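Local coordinates for MS5a (Brassica napus, PDB 6L77), which is a meiosis-related protein whose precise function is not established but whose cystatin-like folds enhance the protease papain in a non-canonical way, at residues 33-39 against 55-61; 17-22 against 69-75; 126-132 against 174-180. The contacts are given in a common frame with arbitrary orientation. Residues are numbered along the deposited sequence.

Contact 1 of 3, residues 33-39 against 55-61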
loop_
_atom_site.group_PDB
_atom_site.type_symbol
_atom_site.label_atom_id
_atom_site.label_comp_id
_atom_site.label_asym_id
_atom_site.label_seq_id
_atom_site.Cartn_x
_atom_site.Cartn_y
_atom_site.Cartn_z
ATOM N N LEU A 33 -5.797 -2.180 14.647
ATOM C CA LEU A 33 -7.115 -2.613 14.217
ATOM C C LEU A 33 -6.972 -3.531 13.012
ATOM O O LEU A 33 -6.202 -3.246 12.088
ATOM C CB LEU A 33 -8.001 -1.422 13.844
ATOM C CG LEU A 33 -8.316 -0.393 14.926
ATOM C CD1 LEU A 33 -9.329 0.585 14.341
ATOM C CD2 LEU A 33 -8.871 -1.063 16.164
ATOM N N TYR A 34 -7.726 -4.625 13.024
ATOM C CA TYR A 34 -7.673 -5.613 11.957
ATOM C C TYR A 34 -9.021 -5.694 11.258
ATOM O O TYR A 34 -10.073 -5.528 11.880
ATOM C CB TYR A 34 -7.294 -6.996 12.499
ATOM C CG TYR A 34 -5.971 -7.007 13.215
ATOM C CD1 TYR A 34 -4.780 -6.807 12.521
ATOM C CD2 TYR A 34 -5.908 -7.214 14.585
ATOM C CE1 TYR A 34 -3.552 -6.811 13.188
ATOM C CE2 TYR A 34 -4.679 -7.224 15.257
ATOM C CZ TYR A 34 -3.520 -7.029 14.552
ATOM O OH TYR A 34 -2.315 -7.042 15.225
ATOM N N LEU A 35 -8.984 -5.965 9.957
ATOM C CA LEU A 35 -10.224 -6.069 9.201
ATOM C C LEU A 35 -10.991 -7.311 9.632
ATOM O O LEU A 35 -10.463 -8.429 9.611
ATOM C CB LEU A 35 -9.926 -6.115 7.699
ATOM C CG LEU A 35 -11.139 -6.352 6.808
ATOM C CD1 LEU A 35 -12.143 -5.193 6.956
ATOM C CD2 LEU A 35 -10.704 -6.523 5.344
ATOM N N HIS A 36 -12.244 -7.120 10.031
ATOM C CA HIS A 36 -13.107 -8.244 10.353
ATOM C C HIS A 36 -14.035 -8.585 9.193
ATOM O O HIS A 36 -14.086 -9.737 8.759
ATOM C CB HIS A 36 -13.915 -7.940 11.622
ATOM C CG HIS A 36 -14.939 -8.983 11.954
ATOM N ND1 HIS A 36 -14.604 -10.265 12.336
ATOM C CD2 HIS A 36 -16.290 -8.925 11.973
ATOM C CE1 HIS A 36 -15.707 -10.954 12.571
ATOM N NE2 HIS A 36 -16.745 -10.167 12.350
ATOM N N LYS A 37 -14.775 -7.604 8.679
ATOM C CA LYS A 37 -15.607 -7.842 7.507
ATOM C C LYS A 37 -15.940 -6.507 6.862
ATOM O O LYS A 37 -15.842 -5.452 7.490
ATOM C CB LYS A 37 -16.901 -8.580 7.865
ATOM C CG LYS A 37 -17.867 -7.739 8.674
ATOM C CD LYS A 37 -19.105 -8.530 9.105
ATOM C CE LYS A 37 -19.925 -8.997 7.921
ATOM N NZ LYS A 37 -20.673 -7.878 7.284
ATOM N N ILE A 38 -16.347 -6.574 5.598
ATOM C CA ILE A 38 -16.929 -5.425 4.903
ATOM C C ILE A 38 -18.445 -5.503 5.061
ATOM O O ILE A 38 -19.047 -6.530 4.744
ATOM C CB ILE A 38 -16.549 -5.432 3.411
ATOM C CG1 ILE A 38 -15.037 -5.604 3.202
ATOM C CG2 ILE A 38 -17.135 -4.183 2.706
ATOM C CD1 ILE A 38 -14.218 -4.451 3.653
ATOM N N GLU A 39 -19.066 -4.420 5.537
ATOM C CA GLU A 39 -20.521 -4.368 5.652
ATOM C C GLU A 39 -21.178 -3.884 4.367
ATOM O O GLU A 39 -22.201 -4.426 3.938
ATOM C CB GLU A 39 -20.942 -3.430 6.792
ATOM C CG GLU A 39 -20.733 -3.974 8.181
ATOM C CD GLU A 39 -21.917 -4.776 8.690
ATOM O OE1 GLU A 39 -22.815 -5.102 7.885
ATOM O OE2 GLU A 39 -21.952 -5.078 9.902
ATOM N N THR A 55 -17.792 0.884 4.256
ATOM C CA THR A 55 -18.101 0.729 5.668
ATOM C C THR A 55 -17.648 -0.663 6.082
ATOM O O THR A 55 -18.120 -1.666 5.534
ATOM C CB THR A 55 -19.597 0.918 5.920
ATOM O OG1 THR A 55 -20.000 2.208 5.439
ATOM C CG2 THR A 55 -19.910 0.789 7.418
ATOM N N LEU A 56 -16.720 -0.732 7.026
ATOM C CA LEU A 56 -16.151 -2.011 7.419
ATOM C C LEU A 56 -16.192 -2.138 8.933
ATOM O O LEU A 56 -16.344 -1.149 9.653
ATOM C CB LEU A 56 -14.709 -2.160 6.921
ATOM C CG LEU A 56 -13.779 -1.034 7.381
ATOM C CD1 LEU A 56 -12.576 -1.608 8.089
ATOM C CD2 LEU A 56 -13.344 -0.117 6.232
ATOM N N ILE A 57 -16.063 -3.378 9.401
ATOM C CA ILE A 57 -15.945 -3.682 10.819
ATOM C C ILE A 57 -14.496 -4.053 11.071
ATOM O O ILE A 57 -13.953 -4.929 10.389
ATOM C CB ILE A 57 -16.879 -4.829 11.244
ATOM C CG1 ILE A 57 -18.315 -4.549 10.784
ATOM C CG2 ILE A 57 -16.793 -5.035 12.745
ATOM C CD1 ILE A 57 -18.849 -3.222 11.251
ATOM N N ALA A 58 -13.861 -3.357 12.008
ATOM C CA ALA A 58 -12.512 -3.685 12.446
ATOM C C ALA A 58 -12.569 -4.354 13.810
ATOM O O ALA A 58 -13.397 -3.990 14.653
ATOM C CB ALA A 58 -11.632 -2.436 12.523
ATOM N N GLU A 59 -11.689 -5.329 14.027
ATOM C CA GLU A 59 -11.537 -5.949 15.337
ATOM C C GLU A 59 -10.393 -5.274 16.086
ATOM O O GLU A 59 -9.321 -5.021 15.519
ATOM C CB GLU A 59 -11.275 -7.459 15.224
ATOM C CG GLU A 59 -11.140 -8.115 16.609
ATOM C CD GLU A 59 -11.102 -9.650 16.587
ATOM O OE1 GLU A 59 -11.079 -10.269 15.499
ATOM O OE2 GLU A 59 -11.109 -10.236 17.687
ATOM N N ASP A 60 -10.627 -4.991 17.372
ATOM C CA ASP A 60 -9.619 -4.426 18.269
ATOM C C ASP A 60 -9.375 -5.428 19.391
ATOM O O ASP A 60 -10.095 -5.430 20.400
ATOM C CB ASP A 60 -10.079 -3.079 18.831
ATOM C CG ASP A 60 -9.160 -2.550 19.933
ATOM O OD1 ASP A 60 -8.011 -3.029 20.059
ATOM O OD2 ASP A 60 -9.612 -1.670 20.697
ATOM N N PRO A 61 -8.372 -6.294 19.259
ATOM C CA PRO A 61 -8.171 -7.344 20.272
ATOM C C PRO A 61 -7.791 -6.805 21.636
ATOM O O PRO A 61 -7.925 -7.534 22.624
ATOM C CB PRO A 61 -7.039 -8.194 19.675
ATOM C CG PRO A 61 -7.153 -7.956 18.161
ATOM C CD PRO A 61 -7.528 -6.493 18.064
HETATM O O HOH W 1 -11.927 -10.788 12.913
#
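Strands 34-39 and 55-60 run antiparallel, with axes 138° apart and 4.3 Å at closest approach. Pairing is interrupted once: Ile57 O accepts from both His36 N (2.8 Å) and Lys37 N (3.3 Å), and His36 has phi/psi of -99/-53, so two residues face one. The ladder continues with Ile57 N to Lys37 O at 2.8 Å.

The bulge and strand alternation set each side chain's face; rotamers decide what it meets there. His36 (chi1 t) brings its ring CD2 to 4.0 Å from Ile57 CG2, while a water 2.8 Å from both His36 ND1 and Glu59 OE1 bridges it to the extended t,t Glu59; Phe66 meets the imidazole edge-to-face. Lys37, in p,t,m,m, bends along its own strand so that NZ makes a salt bridge with Glu39 OE1 (3.6 Å) and a weak hydrogen bond to Ile38 O (3.3 Å). Glu39, m,m, lays CG 3.6 Å from Ile57 CG1. Where strand 34-39 begins, the edge of the Tyr34 ring touches Pro61, Tyr34 CD2 to Pro61 CG 3.9 Å.

On the opposite face, Leu35 (t,p) reaches Leu56 (chi1 p) through CD1-CD1 at 3.8 Å, and Ile38 CD1 lies 4.0 Å from Leu56 CB. Helix 12-29 covers Leu33, Leu35 and Ile38. A classic beta bulge thus marks this edge hairpin, which follows the helix as in a cystatin-like fold.

Contact 2 of 3, residues 17-22 against 69-75; sequences YATVGL and FETNVDQ
Build 17-22 as regular alpha-helix, with Gly21 N to Tyr17 O at 2.9 Å, and 69-75 as extended strand, phi near -100 to -140° and psi near +130 to +140°. Their axes pass 8.0 Å apart, the N-to-C directions 110° from each other. Alternation along the strand points Phe69, Thr71, Val73 and Gln75 at the helix.

Phe69 (chi1 t, chi2 90°) offers a ring face to Leu22, whose m,t rotamer puts CD2 3.8 Å from the ring centroid and 9° off its normal, a CH-pi contact; Gly21 O lies at the ring edge. Thr71 (m) sits at the closest backbone approach, CA to Gly21 CA 5.4 Å. Thr71 OG1 is 3.6 Å from Gly21 CA, and an ideal Gly21 CB would clash with it at 2.1 Å. Thr71 CG2 lies 3.6 Å from Tyr17 O. Val73 (t) sets CG1 3.8 Å from the centroid of the Tyr17 ring (chi1 m, chi2 -19°), 8° off the normal, also CH-pi. Gln75 (t,t) accepts from Tyr17 OH at its OE1, 2.7 Å, and Arg152 also binds that oxygen. A helix lying across an antiparallel sheet in this way is the core of the cystatin-like fold.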
loop_
_atom_site.group_PDB
_atom_site.type_symbol
_atom_site.label_atom_id
_atom_site.label_comp_id
_atom_site.label_asym_id
_atom_site.label_seq_id
_atom_site.Cartn_x
_atom_site.Cartn_y
_atom_site.Cartn_z
ATOM N N TYR A 17 -8.721 -1.897 -0.391
ATOM C CA TYR A 17 -8.881 -0.500 0.013
ATOM C C TYR A 17 -9.293 -0.381 1.476
ATOM O O TYR A 17 -8.880 0.559 2.164
ATOM C CB TYR A 17 -9.893 0.212 -0.888
ATOM C CG TYR A 17 -9.329 0.518 -2.251
ATOM C CD1 TYR A 17 -7.955 0.539 -2.452
ATOM C CD2 TYR A 17 -10.155 0.777 -3.341
ATOM C CE1 TYR A 17 -7.408 0.811 -3.704
ATOM C CE2 TYR A 17 -9.611 1.056 -4.607
ATOM C CZ TYR A 17 -8.239 1.067 -4.772
ATOM O OH TYR A 17 -7.678 1.338 -6.000
ATOM N N ALA A 18 -10.114 -1.310 1.969
ATOM C CA ALA A 18 -10.393 -1.326 3.406
ATOM C C ALA A 18 -9.109 -1.497 4.216
ATOM O O ALA A 18 -8.921 -0.861 5.261
ATOM C CB ALA A 18 -11.371 -2.447 3.739
ATOM N N THR A 19 -8.223 -2.372 3.761
ATOM C CA THR A 19 -6.984 -2.598 4.492
ATOM C C THR A 19 -6.055 -1.391 4.390
ATOM O O THR A 19 -5.341 -1.072 5.348
ATOM C CB THR A 19 -6.322 -3.865 3.953
ATOM O OG1 THR A 19 -7.272 -4.929 4.002
ATOM C CG2 THR A 19 -5.080 -4.239 4.762
ATOM N N VAL A 20 -6.069 -0.699 3.252
ATOM C CA VAL A 20 -5.333 0.560 3.141
ATOM C C VAL A 20 -5.850 1.569 4.159
ATOM O O VAL A 20 -5.067 2.280 4.805
ATOM C CB VAL A 20 -5.433 1.113 1.709
ATOM C CG1 VAL A 20 -4.908 2.561 1.652
ATOM C CG2 VAL A 20 -4.656 0.227 0.758
ATOM N N GLY A 21 -7.176 1.673 4.296
ATOM C CA GLY A 21 -7.724 2.589 5.280
ATOM C C GLY A 21 -7.285 2.244 6.691
ATOM O O GLY A 21 -6.954 3.129 7.478
ATOM N N LEU A 22 -7.311 0.952 7.040
ATOM C CA LEU A 22 -6.841 0.558 8.366
ATOM C C LEU A 22 -5.357 0.854 8.534
ATOM O O LEU A 22 -4.918 1.232 9.628
ATOM C CB LEU A 22 -7.125 -0.924 8.598
ATOM C CG LEU A 22 -8.616 -1.243 8.759
ATOM C CD1 LEU A 22 -8.777 -2.719 8.850
ATOM C CD2 LEU A 22 -9.158 -0.587 10.023
ATOM N N PHE A 69 -16.165 1.268 10.871
ATOM C CA PHE A 69 -15.054 2.055 10.368
ATOM C C PHE A 69 -15.399 2.479 8.946
ATOM O O PHE A 69 -15.952 1.676 8.190
ATOM C CB PHE A 69 -13.798 1.174 10.406
ATOM C CG PHE A 69 -12.508 1.901 10.202
ATOM C CD1 PHE A 69 -11.819 2.407 11.286
ATOM C CD2 PHE A 69 -11.955 2.020 8.935
ATOM C CE1 PHE A 69 -10.615 3.052 11.120
ATOM C CE2 PHE A 69 -10.745 2.668 8.744
ATOM C CZ PHE A 69 -10.067 3.183 9.842
ATOM N N GLU A 70 -15.090 3.729 8.589
ATOM C CA GLU A 70 -15.340 4.250 7.246
ATOM C C GLU A 70 -14.012 4.509 6.539
ATOM O O GLU A 70 -13.087 5.066 7.139
ATOM C CB GLU A 70 -16.167 5.534 7.332
ATOM C CG GLU A 70 -16.376 6.255 6.028
ATOM C CD GLU A 70 -17.305 7.442 6.189
ATOM O OE1 GLU A 70 -17.415 7.960 7.320
ATOM O OE2 GLU A 70 -17.934 7.848 5.192
ATOM N N THR A 71 -13.902 4.070 5.283
ATOM C CA THR A 71 -12.737 4.356 4.440
ATOM C C THR A 71 -13.237 4.924 3.121
ATOM O O THR A 71 -14.146 4.349 2.516
ATOM C CB THR A 71 -11.897 3.083 4.166
ATOM O OG1 THR A 71 -11.354 2.564 5.393
ATOM C CG2 THR A 71 -10.737 3.393 3.233
ATOM N N ASN A 72 -12.654 6.039 2.669
ATOM C CA ASN A 72 -12.976 6.618 1.362
ATOM C C ASN A 72 -11.710 6.665 0.512
ATOM O O ASN A 72 -10.681 7.180 0.960
ATOM C CB ASN A 72 -13.548 8.034 1.486
ATOM C CG ASN A 72 -14.964 8.057 2.046
ATOM O OD1 ASN A 72 -15.480 7.053 2.552
ATOM N ND2 ASN A 72 -15.593 9.217 1.971
ATOM N N VAL A 73 -11.789 6.134 -0.707
ATOM C CA VAL A 73 -10.657 6.085 -1.634
ATOM C C VAL A 73 -11.127 6.586 -2.988
ATOM O O VAL A 73 -12.183 6.158 -3.471
ATOM C CB VAL A 73 -10.078 4.662 -1.778
ATOM C CG1 VAL A 73 -9.139 4.578 -3.002
ATOM C CG2 VAL A 73 -9.328 4.252 -0.516
ATOM N N ASP A 74 -10.359 7.497 -3.593
ATOM C CA ASP A 74 -10.550 7.879 -4.990
ATOM C C ASP A 74 -9.525 7.142 -5.840
ATOM O O ASP A 74 -8.333 7.158 -5.529
ATOM C CB ASP A 74 -10.398 9.386 -5.190
ATOM C CG ASP A 74 -11.614 10.166 -4.714
ATOM O OD1 ASP A 74 -12.619 9.543 -4.321
ATOM O OD2 ASP A 74 -11.557 11.408 -4.728
ATOM N N GLN A 75 -9.988 6.510 -6.912
ATOM C CA GLN A 75 -9.170 5.627 -7.730
ATOM C C GLN A 75 -9.038 6.220 -9.122
ATOM O O GLN A 75 -10.033 6.648 -9.713
ATOM C CB GLN A 75 -9.801 4.229 -7.794
ATOM C CG GLN A 75 -9.185 3.267 -8.798
ATOM C CD GLN A 75 -9.834 1.883 -8.726
ATOM O OE1 GLN A 75 -9.292 0.960 -8.118
ATOM N NE2 GLN A 75 -11.002 1.742 -9.339
#

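Contact 3 of 3, residues 126-132 against 174-180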
loop_
_atom_site.group_PDB
_atom_site.type_symbol
_atom_site.label_atom_id
_atom_site.label_comp_id
_atom_site.label_asym_id
_atom_site.label_seq_id
_atom_site.Cartn_x
_atom_site.Cartn_y
_atom_site.Cartn_z
ATOM N N TYR A 126 17.257 2.806 2.186
ATOM C CA TYR A 126 17.270 1.871 3.307
ATOM C C TYR A 126 17.064 0.469 2.757
ATOM O O TYR A 126 15.966 0.141 2.295
ATOM C CB TYR A 126 16.185 2.235 4.327
ATOM C CG TYR A 126 16.367 3.619 4.897
ATOM C CD1 TYR A 126 16.032 4.747 4.155
ATOM C CD2 TYR A 126 16.898 3.808 6.169
ATOM C CE1 TYR A 126 16.231 6.021 4.661
ATOM C CE2 TYR A 126 17.084 5.078 6.685
ATOM C CZ TYR A 126 16.735 6.183 5.920
ATOM O OH TYR A 126 16.922 7.465 6.403
ATOM N N LYS A 127 18.121 -0.344 2.793
ATOM C CA LYS A 127 18.046 -1.751 2.407
ATOM C C LYS A 127 17.466 -2.535 3.575
ATOM O O LYS A 127 18.138 -2.735 4.598
ATOM C CB LYS A 127 19.420 -2.306 2.034
ATOM C CG LYS A 127 20.144 -1.592 0.907
ATOM C CD LYS A 127 21.442 -2.332 0.551
ATOM C CE LYS A 127 22.378 -1.489 -0.308
ATOM N NZ LYS A 127 23.621 -2.223 -0.697
HETATM N N MSE A 128 16.233 -2.994 3.420
HETATM C CA MSE A 128 15.517 -3.634 4.520
HETATM C C MSE A 128 15.956 -5.075 4.720
HETATM O O MSE A 128 16.344 -5.754 3.770
HETATM C CB MSE A 128 14.008 -3.581 4.279
HETATM C CG MSE A 128 13.427 -2.167 4.319
HETATM SE SE MSE A 128 14.045 -1.152 5.909
HETATM C CE MSE A 128 13.152 0.559 5.508
ATOM N N GLN A 129 15.920 -5.518 5.973
ATOM C CA GLN A 129 16.164 -6.905 6.329
ATOM C C GLN A 129 14.825 -7.634 6.392
ATOM O O GLN A 129 13.774 -7.017 6.547
ATOM C CB GLN A 129 16.889 -6.996 7.681
ATOM C CG GLN A 129 17.510 -8.354 7.982
ATOM C CD GLN A 129 17.238 -8.830 9.405
ATOM O OE1 GLN A 129 16.437 -9.747 9.626
ATOM N NE2 GLN A 129 17.909 -8.211 10.376
ATOM N N LYS A 130 14.877 -8.963 6.258
ATOM C CA LYS A 130 13.663 -9.774 6.319
ATOM C C LYS A 130 12.840 -9.456 7.556
ATOM O O LYS A 130 11.613 -9.331 7.479
ATOM C CB LYS A 130 14.039 -11.256 6.294
ATOM C CG LYS A 130 12.886 -12.228 6.181
ATOM C CD LYS A 130 13.427 -13.565 5.669
ATOM C CE LYS A 130 12.319 -14.580 5.450
ATOM N NZ LYS A 130 11.667 -14.973 6.730
ATOM N N SER A 131 13.501 -9.310 8.710
ATOM C CA SER A 131 12.777 -8.960 9.924
ATOM C C SER A 131 12.074 -7.619 9.784
ATOM O O SER A 131 10.981 -7.439 10.332
ATOM C CB SER A 131 13.725 -8.938 11.124
ATOM O OG SER A 131 14.670 -7.886 10.997
ATOM N N ASP A 132 12.667 -6.677 9.044
ATOM C CA ASP A 132 12.041 -5.360 8.886
ATOM C C ASP A 132 10.686 -5.459 8.192
ATOM O O ASP A 132 9.697 -4.861 8.642
ATOM C CB ASP A 132 12.956 -4.425 8.098
ATOM C CG ASP A 132 14.189 -4.013 8.873
ATOM O OD1 ASP A 132 14.094 -3.804 10.100
ATOM O OD2 ASP A 132 15.255 -3.890 8.236
ATOM N N VAL A 174 16.660 10.022 8.008
ATOM C CA VAL A 174 15.967 9.735 9.267
ATOM C C VAL A 174 16.354 8.341 9.751
ATOM O O VAL A 174 16.905 7.534 8.983
ATOM C CB VAL A 174 14.433 9.860 9.107
ATOM C CG1 VAL A 174 14.063 11.274 8.670
ATOM C CG2 VAL A 174 13.900 8.836 8.110
ATOM N N PRO A 175 16.081 8.019 11.024
ATOM C CA PRO A 175 16.357 6.652 11.500
ATOM C C PRO A 175 15.488 5.641 10.770
ATOM O O PRO A 175 14.357 5.928 10.371
ATOM C CB PRO A 175 16.009 6.709 12.998
ATOM C CG PRO A 175 16.098 8.149 13.363
ATOM C CD PRO A 175 15.614 8.880 12.128
ATOM N N ARG A 176 16.030 4.430 10.618
ATOM C CA ARG A 176 15.298 3.352 9.952
ATOM C C ARG A 176 13.932 3.124 10.589
ATOM O O ARG A 176 12.951 2.872 9.886
ATOM C CB ARG A 176 16.137 2.073 9.997
ATOM C CG ARG A 176 15.486 0.815 9.407
ATOM C CD ARG A 176 16.550 -0.307 9.418
ATOM N NE ARG A 176 17.576 0.028 8.434
ATOM C CZ ARG A 176 17.918 -0.747 7.415
ATOM N NH1 ARG A 176 17.366 -1.950 7.284
ATOM N NH2 ARG A 176 18.820 -0.324 6.538
ATOM N N GLU A 177 13.846 3.215 11.921
ATOM C CA GLU A 177 12.564 3.006 12.590
ATOM C C GLU A 177 11.513 3.997 12.098
ATOM O O GLU A 177 10.334 3.646 11.949
ATOM C CB GLU A 177 12.737 3.122 14.107
ATOM C CG GLU A 177 13.890 2.313 14.675
ATOM C CD GLU A 177 15.196 3.091 14.677
ATOM O OE1 GLU A 177 15.422 3.883 15.623
ATOM O OE2 GLU A 177 15.982 2.932 13.724
ATOM N N THR A 178 11.919 5.243 11.850
ATOM C CA THR A 178 10.994 6.237 11.310
ATOM C C THR A 178 10.521 5.849 9.920
ATOM O O THR A 178 9.341 6.017 9.586
ATOM C CB THR A 178 11.676 7.603 11.280
ATOM O OG1 THR A 178 12.017 7.977 12.619
ATOM C CG2 THR A 178 10.762 8.658 10.673
ATOM N N VAL A 179 11.427 5.326 9.089
ATOM C CA VAL A 179 11.039 4.933 7.737
ATOM C C VAL A 179 9.938 3.884 7.776
ATOM O O VAL A 179 9.012 3.900 6.955
ATOM C CB VAL A 179 12.273 4.433 6.966
ATOM C CG1 VAL A 179 11.898 4.028 5.559
ATOM C CG2 VAL A 179 13.352 5.528 6.922
ATOM N N LEU A 180 10.022 2.950 8.720
ATOM C CA LEU A 180 9.086 1.827 8.773
ATOM C C LEU A 180 7.796 2.129 9.526
ATOM O O LEU A 180 6.753 1.543 9.204
ATOM C CB LEU A 180 9.771 0.625 9.431
ATOM C CG LEU A 180 10.874 -0.013 8.599
ATOM C CD1 LEU A 180 11.885 -0.752 9.495
ATOM C CD2 LEU A 180 10.226 -0.967 7.596
#
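Tyr126, on edge strand 124-127, opens the contact with its ring. Chi1 m and chi2 76° send the hydroxyl to the residues just ahead of helix 176-181, where Tyr126 OH donates to Val174 O at 2.6 Å. One ring face is covered by Val179: CG2 stands 3.6 Å from the Tyr126 ring centroid and 11° off the normal, a CH-pi contact.

The CA-to-CB bond of Lys127 points away from helix 176-181, and its side chain makes a cation-pi contact with Phe118; here it takes part through its backbone. Its carbonyl receives both ends of the Arg176 guanidinium, Arg176 NH1 to Lys127 O at 2.9 Å and Arg176 NH2 to the same oxygen at 3.2 Å. A t,t,m rotamer carries that arginine back to the strand end, with Tyr126 CB and Met128 SE over a face of the guanidinium.

A backbone bond from Tyr126 to Val168 makes strand 161-170 its neighbour, and Val179 touches Tyr126, Val168 and Thr170, so the helix packs over both outer strands, in an MS5-family part consistent with a second cystatin-like unit.

Met128, modelled as selenomethionine, points CE into the apolar side of the helix, 3.7 Å from Val179 CG1 and 3.9 Å from Leu180 CG. Gln129 is the N-cap of helix 130-135: Ser131 N donates to Gln129 OE1 at 3.1 Å, while Gln129 N donates to Asp132 OD2 at 2.9 Å, completing a capping box. Asp132 OD2 also forms a salt bridge with Arg176 NH1 at 3.0 Å, and Asp132 OD1 lies 3.8 Å from Leu180 CD1.

Contacts 1 and 2 form one continuous unit, their centres 12 Å apart. Strands 49-60 and 65-75 are sheet neighbours, with a probable hydrogen bond between Leu56 O and Phe69 N (2.7 Å), and the helix of contact 2 also packs on the hairpin of contact 1, Ala18 CB lying 3.5 Å from Ile38 CD1. In sequence, the hairpin falls between the two segments of contact 2. Contact 3 is separate: its centre is 28 Å from that of contact 1 and 25 Å from that of contact 2, with nearest atoms about 14 and 12 Å away. The same nine-stranded sheet nevertheless connects all three, contacts 1 and 3 involving its opposite outermost strands.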